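Local coordinates for protein copper-containing nitrite reductase (Hyphomicrobium denitrificans 1NES1, PDB 6TFO) that probably reduces nitrite to nitric oxide at copper centres, using electrons delivered by cytochrome c, at residues V297-F308 / K320-F331. Residues are numbered along the deposited sequence; the frame is centred on the assembly and turned at random.
Sequences VMQGEIYTVKPF and KLISEKPEYFLF
Lys320 NZ is gripped by three oxygens: the carbonyls Thr304 O at 2.7 Å and Val305 O, and the carboxylate of Glu327, whose OE2 completes a salt bridge at 3.1 Å. The approaches differ, since the ammonium lies in the carbonyl plane of Thr304 but well above that of Val305. An extended chain beyond CG carries NZ from helix 318-323 to the turn that follows strand 293-302. Glu327, bent at chi2 (-59°), turns its other oxygen, OE1, to Phe308 N at 3.2 Å, the donor arriving from above the carboxylate plane.

Next to the lysine, the ring of Tyr303 is sandwiched by two CH-pi contacts: Pro326 CB lies 3.6 Å from its centroid over one face, and Leu321 CD1 lies 3.8 Å from it over the opposite face. Its hydroxyl donates to Glu301 OE1 at 2.7 Å, a carboxylate that also receives the backbone amides of Asn362 and Phe363.

Before Tyr303, from Gln299 to Ile302, the chain pairs antiparallel with 328-331, an outermost strand of its cupredoxin-type sheet within the chain. A classic beta bulge marks the end nearest Tyr303: Ile302 O accepts from both Glu327 N and Tyr328 N. Further along, Ile302 CD1 presses on Leu330 CD1 at a tight 3.5 Å, on the sheet face that packs against Leu180.

The second subunit reaches the helix end, where its Arg423 pairs with Glu324. Lysine charge shared among two carbonyls and a carboxylate probably keeps Glu327 ionised and fixes the turn against the helix.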
ATOM      1  N   VAL C 297      -7.097 -45.981  -5.899  1.00 44.27           N
ATOM      2  CA  VAL C 297      -6.466 -44.686  -5.522  1.00 42.60           C
ATOM      3  C   VAL C 297      -6.764 -43.635  -6.604  1.00 46.22           C
ATOM      4  O   VAL C 297      -6.569 -43.920  -7.803  1.00 41.94           O
ATOM      5  CB  VAL C 297      -4.959 -44.843  -5.265  1.00 42.14           C
ATOM      6  CG1 VAL C 297      -4.313 -43.498  -4.969  1.00 41.18           C
ATOM      7  CG2 VAL C 297      -4.679 -45.829  -4.139  1.00 41.52           C
ATOM      8  N   MET C 298      -7.218 -42.448  -6.181  1.00 45.00           N
ATOM      9  CA  MET C 298      -7.440 -41.292  -7.077  1.00 41.82           C
ATOM     10  C   MET C 298      -6.827 -40.029  -6.458  1.00 45.11           C
ATOM     11  O   MET C 298      -6.913 -39.847  -5.226  1.00 41.39           O
ATOM     12  CB  MET C 298      -8.928 -41.086  -7.363  1.00 41.71           C
ATOM     13  CG  MET C 298      -9.512 -42.169  -8.234  1.00 40.22           C
ATOM     14  SD  MET C 298     -11.024 -41.669  -9.098  1.00 40.66           S
ATOM     15  CE  MET C 298     -10.365 -40.934 -10.593  1.00 40.38           C
ATOM     16  N   GLN C 299      -6.182 -39.211  -7.299  1.00 43.33           N
ATOM     17  CA  GLN C 299      -5.497 -37.960  -6.891  1.00 42.02           C
ATOM     18  C   GLN C 299      -6.363 -36.790  -7.337  1.00 40.42           C
ATOM     19  O   GLN C 299      -6.879 -36.806  -8.468  1.00 42.25           O
ATOM     20  CB  GLN C 299      -4.090 -37.878  -7.493  1.00 42.88           C
ATOM     21  CG  GLN C 299      -3.403 -36.541  -7.315  1.00 39.14           C
ATOM     22  CD  GLN C 299      -2.006 -36.587  -7.866  1.00 40.93           C
ATOM     23  OE1 GLN C 299      -1.307 -37.598  -7.742  1.00 40.48           O
ATOM     24  NE2 GLN C 299      -1.599 -35.487  -8.486  1.00 38.30           N
ATOM     25  N   GLY C 300      -6.480 -35.789  -6.476  1.00 43.83           N
ATOM     26  CA  GLY C 300      -7.131 -34.523  -6.845  1.00 44.58           C
ATOM     27  C   GLY C 300      -6.587 -33.369  -6.043  1.00 42.82           C
ATOM     28  O   GLY C 300      -5.753 -33.597  -5.127  1.00 34.49           O
ATOM     29  N   GLU C 301      -7.057 -32.176  -6.389  1.00 44.50           N
ATOM     30  CA  GLU C 301      -6.616 -30.901  -5.778  1.00 45.67           C
ATOM     31  C   GLU C 301      -7.821 -30.205  -5.122  1.00 44.66           C
ATOM     32  O   GLU C 301      -8.958 -30.342  -5.602  1.00 44.79           O
ATOM     33  CB  GLU C 301      -5.958 -29.987  -6.824  1.00 49.19           C
ATOM     34  CG  GLU C 301      -5.051 -30.677  -7.842  1.00 46.95           C
ATOM     35  CD  GLU C 301      -5.599 -30.768  -9.255  1.00 46.63           C
ATOM     36  OE1 GLU C 301      -6.373 -29.862  -9.661  1.00 51.70           O
ATOM     37  OE2 GLU C 301      -5.232 -31.722  -9.971  1.00 46.33           O
ATOM     38  N   ILE C 302      -7.562 -29.457  -4.057  1.00 42.71           N
ATOM     39  CA  ILE C 302      -8.553 -28.566  -3.402  1.00 46.62           C
ATOM     40  C   ILE C 302      -7.924 -27.166  -3.321  1.00 43.36           C
ATOM     41  O   ILE C 302      -6.716 -27.050  -3.014  1.00 38.74           O
ATOM     42  CB  ILE C 302      -9.012 -29.170  -2.052  1.00 47.96           C
ATOM     43  CG1 ILE C 302      -9.912 -30.387  -2.286  1.00 45.64           C
ATOM     44  CG2 ILE C 302      -9.692 -28.127  -1.178  1.00 51.08           C
ATOM     45  CD1 ILE C 302     -10.375 -31.076  -1.030  1.00 44.05           C
ATOM     46  N   TYR C 303      -8.728 -26.160  -3.652  1.00 44.38           N
ATOM     47  CA  TYR C 303      -8.332 -24.742  -3.847  1.00 47.20           C
ATOM     48  C   TYR C 303      -8.979 -23.914  -2.731  1.00 45.39           C
ATOM     49  O   TYR C 303     -10.137 -23.495  -2.864  1.00 49.28           O
ATOM     50  CB  TYR C 303      -8.768 -24.273  -5.240  1.00 43.96           C
ATOM     51  CG  TYR C 303      -8.145 -25.024  -6.381  1.00 44.96           C
ATOM     52  CD1 TYR C 303      -8.609 -26.279  -6.751  1.00 47.37           C
ATOM     53  CD2 TYR C 303      -7.076 -24.493  -7.084  1.00 43.64           C
ATOM     54  CE1 TYR C 303      -8.036 -26.983  -7.806  1.00 44.02           C
ATOM     55  CE2 TYR C 303      -6.494 -25.179  -8.141  1.00 42.52           C
ATOM     56  CZ  TYR C 303      -6.969 -26.430  -8.504  1.00 42.63           C
ATOM     57  OH  TYR C 303      -6.393 -27.123  -9.533  1.00 39.89           O
ATOM     58  N   THR C 304      -8.262 -23.718  -1.629  1.00 42.89           N
ATOM     59  CA  THR C 304      -8.787 -23.031  -0.426  1.00 40.49           C
ATOM     60  C   THR C 304      -8.274 -21.595  -0.360  1.00 40.50           C
ATOM     61  O   THR C 304      -7.123 -21.343  -0.801  1.00 41.04           O
ATOM     62  CB  THR C 304      -8.431 -23.795   0.850  1.00 40.73           C
ATOM     63  OG1 THR C 304      -7.011 -23.949   0.913  1.00 35.48           O
ATOM     64  CG2 THR C 304      -9.106 -25.147   0.913  1.00 41.95           C
ATOM     65  N   VAL C 305      -9.106 -20.716   0.211  1.00 40.99           N
ATOM     66  CA  VAL C 305      -8.786 -19.297   0.536  1.00 41.70           C
ATOM     67  C   VAL C 305      -7.492 -19.277   1.357  1.00 43.07           C
ATOM     68  O   VAL C 305      -6.576 -18.543   0.965  1.00 42.09           O
ATOM     69  CB  VAL C 305      -9.949 -18.613   1.277  1.00 44.84           C
ATOM     70  CG1 VAL C 305      -9.553 -17.246   1.829  1.00 45.36           C
ATOM     71  CG2 VAL C 305     -11.195 -18.489   0.403  1.00 45.14           C
ATOM     72  N   LYS C 306      -7.422 -20.073   2.428  1.00 47.12           N
ATOM     73  CA  LYS C 306      -6.284 -20.091   3.388  1.00 48.38           C
ATOM     74  C   LYS C 306      -5.280 -21.165   2.991  1.00 48.96           C
ATOM     75  O   LYS C 306      -5.649 -22.208   2.452  1.00 45.43           O
ATOM     76  CB  LYS C 306      -6.730 -20.375   4.831  1.00 52.14           C
ATOM     77  CG  LYS C 306      -7.739 -19.411   5.443  1.00 57.48           C
ATOM     78  CD  LYS C 306      -7.234 -17.993   5.563  1.00 66.16           C
ATOM     79  CE  LYS C 306      -8.235 -17.073   6.227  1.00 72.54           C
ATOM     80  NZ  LYS C 306      -7.559 -15.884   6.792  1.00 82.59           N
ATOM     81  N   PRO C 307      -3.981 -20.956   3.308  1.00 49.75           N
ATOM     82  CA  PRO C 307      -2.935 -21.904   2.935  1.00 48.29           C
ATOM     83  C   PRO C 307      -3.152 -23.293   3.541  1.00 48.03           C
ATOM     84  O   PRO C 307      -3.861 -23.414   4.543  1.00 52.85           O
ATOM     85  CB  PRO C 307      -1.653 -21.303   3.519  1.00 47.82           C
ATOM     86  CG  PRO C 307      -1.977 -19.843   3.746  1.00 46.12           C
ATOM     87  CD  PRO C 307      -3.453 -19.806   4.056  1.00 47.24           C
ATOM     88  N   PHE C 308      -2.532 -24.297   2.922  1.00 45.58           N
ATOM     89  CA  PHE C 308      -2.382 -25.651   3.503  1.00 45.42           C
ATOM     90  C   PHE C 308      -1.909 -25.523   4.958  1.00 45.33           C
ATOM     91  O   PHE C 308      -0.977 -24.745   5.196  1.00 45.00           O
ATOM     92  CB  PHE C 308      -1.381 -26.478   2.699  1.00 45.32           C
ATOM     93  CG  PHE C 308      -1.151 -27.850   3.272  1.00 45.42           C
ATOM     94  CD1 PHE C 308      -2.010 -28.891   2.966  1.00 43.53           C
ATOM     95  CD2 PHE C 308      -0.090 -28.096   4.136  1.00 47.64           C
ATOM     96  CE1 PHE C 308      -1.816 -30.148   3.508  1.00 46.50           C
ATOM     97  CE2 PHE C 308       0.108 -29.360   4.673  1.00 49.45           C
ATOM     98  CZ  PHE C 308      -0.756 -30.383   4.358  1.00 50.17           C
ATOM     99  N   LYS C 320      -8.168 -19.022  -7.343  1.00 40.98           N
ATOM    100  CA  LYS C 320      -7.128 -20.079  -7.269  1.00 42.42           C
ATOM    101  C   LYS C 320      -7.517 -21.254  -8.189  1.00 42.95           C
ATOM    102  O   LYS C 320      -6.641 -21.758  -8.913  1.00 42.39           O
ATOM    103  CB  LYS C 320      -6.922 -20.518  -5.819  1.00 42.09           C
ATOM    104  CG  LYS C 320      -6.056 -19.574  -4.999  1.00 43.75           C
ATOM    105  CD  LYS C 320      -5.930 -20.025  -3.579  1.00 45.61           C
ATOM    106  CE  LYS C 320      -5.270 -18.998  -2.681  1.00 45.51           C
ATOM    107  NZ  LYS C 320      -5.099 -19.556  -1.318  1.00 48.54           N
ATOM    108  N   LEU C 321      -8.788 -21.648  -8.178  1.00 42.93           N
ATOM    109  CA  LEU C 321      -9.318 -22.750  -9.019  1.00 44.02           C
ATOM    110  C   LEU C 321      -9.075 -22.428 -10.500  1.00 42.14           C
ATOM    111  O   LEU C 321      -8.421 -23.243 -11.159  1.00 45.85           O
ATOM    112  CB  LEU C 321     -10.805 -22.972  -8.713  1.00 41.69           C
ATOM    113  CG  LEU C 321     -11.488 -24.054  -9.547  1.00 41.69           C
ATOM    114  CD1 LEU C 321     -10.818 -25.402  -9.361  1.00 40.30           C
ATOM    115  CD2 LEU C 321     -12.964 -24.143  -9.213  1.00 43.47           C
ATOM    116  N   ILE C 322      -9.541 -21.291 -11.011  1.00 39.17           N
ATOM    117  CA  ILE C 322      -9.432 -20.967 -12.469  1.00 45.97           C
ATOM    118  C   ILE C 322      -7.978 -20.658 -12.857  1.00 46.31           C
ATOM    119  O   ILE C 322      -7.677 -20.687 -14.064  1.00 49.50           O
ATOM    120  CB  ILE C 322     -10.399 -19.846 -12.908  1.00 47.30           C
ATOM    121  CG1 ILE C 322     -10.068 -18.490 -12.283  1.00 54.17           C
ATOM    122  CG2 ILE C 322     -11.832 -20.280 -12.645  1.00 45.84           C
ATOM    123  CD1 ILE C 322     -10.854 -17.336 -12.902  1.00 61.54           C
ATOM    124  N   SER C 323      -7.104 -20.366 -11.896  1.00 50.72           N
ATOM    125  CA  SER C 323      -5.662 -20.064 -12.128  1.00 52.55           C
ATOM    126  C   SER C 323      -4.801 -21.295 -11.840  1.00 46.22           C
ATOM    127  O   SER C 323      -3.579 -21.192 -12.029  1.00 49.17           O
ATOM    128  CB  SER C 323      -5.176 -18.912 -11.283  1.00 49.84           C
ATOM    129  OG  SER C 323      -6.046 -17.801 -11.369  1.00 69.26           O
ATOM    130  N   GLU C 324      -5.395 -22.384 -11.350  1.00 43.60           N
ATOM    131  CA  GLU C 324      -4.681 -23.669 -11.116  1.00 50.56           C
ATOM    132  C   GLU C 324      -3.598 -23.453 -10.051  1.00 51.82           C
ATOM    133  O   GLU C 324      -2.426 -23.799 -10.307  1.00 46.49           O
ATOM    134  CB  GLU C 324      -4.078 -24.202 -12.426  1.00 47.92           C
ATOM    135  CG  GLU C 324      -5.080 -24.286 -13.565  1.00 45.69           C
ATOM    136  CD  GLU C 324      -4.575 -24.945 -14.831  1.00 46.66           C
ATOM    137  OE1 GLU C 324      -3.525 -25.590 -14.793  1.00 47.24           O
ATOM    138  OE2 GLU C 324      -5.237 -24.801 -15.852  1.00 47.68           O
ATOM    139  N   LYS C 325      -3.982 -22.888  -8.906  1.00 51.23           N
ATOM    140  CA  LYS C 325      -3.071 -22.650  -7.755  1.00 52.41           C
ATOM    141  C   LYS C 325      -3.688 -23.299  -6.525  1.00 45.96           C
ATOM    142  O   LYS C 325      -4.175 -22.619  -5.638  1.00 46.03           O
ATOM    143  CB  LYS C 325      -2.851 -21.153  -7.493  1.00 56.97           C
ATOM    144  CG  LYS C 325      -2.563 -20.253  -8.689  1.00 68.92           C
ATOM    145  CD  LYS C 325      -1.228 -19.486  -8.676  1.00 76.56           C
ATOM    146  CE  LYS C 325      -0.152 -20.177  -9.494  1.00 86.30           C
ATOM    147  NZ  LYS C 325      -0.605 -20.480 -10.880  1.00 83.42           N
ATOM    148  N   PRO C 326      -3.710 -24.639  -6.435  1.00 44.80           N
ATOM    149  CA  PRO C 326      -4.355 -25.306  -5.316  1.00 45.10           C
ATOM    150  C   PRO C 326      -3.494 -25.258  -4.050  1.00 44.30           C
ATOM    151  O   PRO C 326      -2.309 -24.958  -4.127  1.00 44.46           O
ATOM    152  CB  PRO C 326      -4.459 -26.747  -5.811  1.00 49.10           C
ATOM    153  CG  PRO C 326      -3.222 -26.907  -6.659  1.00 46.13           C
ATOM    154  CD  PRO C 326      -3.102 -25.584  -7.382  1.00 46.75           C
ATOM    155  N   GLU C 327      -4.118 -25.561  -2.917  1.00 43.56           N
ATOM    156  CA  GLU C 327      -3.450 -25.596  -1.593  1.00 43.81           C
ATOM    157  C   GLU C 327      -3.284 -27.046  -1.163  1.00 41.16           C
ATOM    158  O   GLU C 327      -2.296 -27.343  -0.493  1.00 39.40           O
ATOM    159  CB  GLU C 327      -4.270 -24.825  -0.558  1.00 46.69           C
ATOM    160  CG  GLU C 327      -4.269 -23.311  -0.763  1.00 46.87           C
ATOM    161  CD  GLU C 327      -2.894 -22.677  -0.726  1.00 44.88           C
ATOM    162  OE1 GLU C 327      -1.972 -23.240  -0.051  1.00 44.95           O
ATOM    163  OE2 GLU C 327      -2.756 -21.643  -1.401  1.00 44.12           O
ATOM    164  N   TYR C 328      -4.244 -27.896  -1.531  1.00 42.29           N
ATOM    165  CA  TYR C 328      -4.265 -29.332  -1.156  1.00 47.77           C
ATOM    166  C   TYR C 328      -4.138 -30.202  -2.413  1.00 46.25           C
ATOM    167  O   TYR C 328      -4.876 -29.982  -3.394  1.00 42.97           O
ATOM    168  CB  TYR C 328      -5.526 -29.652  -0.357  1.00 47.65           C
ATOM    169  CG  TYR C 328      -5.598 -28.961   0.984  1.00 44.28           C
ATOM    170  CD1 TYR C 328      -6.002 -27.637   1.091  1.00 40.49           C
ATOM    171  CD2 TYR C 328      -5.281 -29.643   2.146  1.00 43.95           C
ATOM    172  CE1 TYR C 328      -6.081 -27.007   2.319  1.00 41.91           C
ATOM    173  CE2 TYR C 328      -5.350 -29.029   3.387  1.00 43.63           C
ATOM    174  CZ  TYR C 328      -5.742 -27.704   3.470  1.00 43.56           C
ATOM    175  OH  TYR C 328      -5.831 -27.096   4.686  1.00 48.62           O
ATOM    176  N   PHE C 329      -3.172 -31.129  -2.378  1.00 43.79           N
ATOM    177  CA  PHE C 329      -3.013 -32.272  -3.312  1.00 42.67           C
ATOM    178  C   PHE C 329      -3.301 -33.545  -2.513  1.00 39.39           C
ATOM    179  O   PHE C 329      -2.525 -33.810  -1.553  1.00 38.65           O
ATOM    180  CB  PHE C 329      -1.593 -32.291  -3.873  1.00 42.13           C
ATOM    181  CG  PHE C 329      -1.357 -31.341  -5.012  1.00 43.68           C
ATOM    182  CD1 PHE C 329      -1.707 -31.686  -6.303  1.00 42.73           C
ATOM    183  CD2 PHE C 329      -0.803 -30.095  -4.790  1.00 45.33           C
ATOM    184  CE1 PHE C 329      -1.483 -30.809  -7.356  1.00 44.24           C
ATOM    185  CE2 PHE C 329      -0.591 -29.218  -5.843  1.00 45.02           C
ATOM    186  CZ  PHE C 329      -0.926 -29.582  -7.121  1.00 40.03           C
ATOM    187  N   LEU C 330      -4.352 -34.287  -2.865  1.00 34.89           N
ATOM    188  CA  LEU C 330      -4.873 -35.385  -2.005  1.00 40.39           C
ATOM    189  C   LEU C 330      -5.031 -36.717  -2.756  1.00 42.79           C
ATOM    190  O   LEU C 330      -5.512 -36.726  -3.925  1.00 44.15           O
ATOM    191  CB  LEU C 330      -6.222 -34.949  -1.426  1.00 41.48           C
ATOM    192  CG  LEU C 330      -6.225 -33.595  -0.721  1.00 40.33           C
ATOM    193  CD1 LEU C 330      -7.655 -33.140  -0.501  1.00 40.62           C
ATOM    194  CD2 LEU C 330      -5.444 -33.654   0.583  1.00 39.41           C
ATOM    195  N   PHE C 331      -4.690 -37.810  -2.062  1.00 45.04           N
ATOM    196  CA  PHE C 331      -5.144 -39.190  -2.388  1.00 44.78           C
ATOM    197  C   PHE C 331      -6.420 -39.469  -1.596  1.00 45.72           C
ATOM    198  O   PHE C 331      -6.387 -39.330  -0.378  1.00 45.06           O
ATOM    199  CB  PHE C 331      -4.082 -40.236  -2.041  1.00 40.38           C
ATOM    200  CG  PHE C 331      -2.827 -40.187  -2.876  1.00 36.92           C
ATOM    201  CD1 PHE C 331      -2.892 -40.037  -4.254  1.00 36.65           C
ATOM    202  CD2 PHE C 331      -1.580 -40.325  -2.289  1.00 38.17           C
ATOM    203  CE1 PHE C 331      -1.735 -39.996  -5.016  1.00 35.18           C
ATOM    204  CE2 PHE C 331      -0.419 -40.301  -3.056  1.00 35.19           C
ATOM    205  CZ  PHE C 331      -0.499 -40.121  -4.413  1.00 36.95           C
TER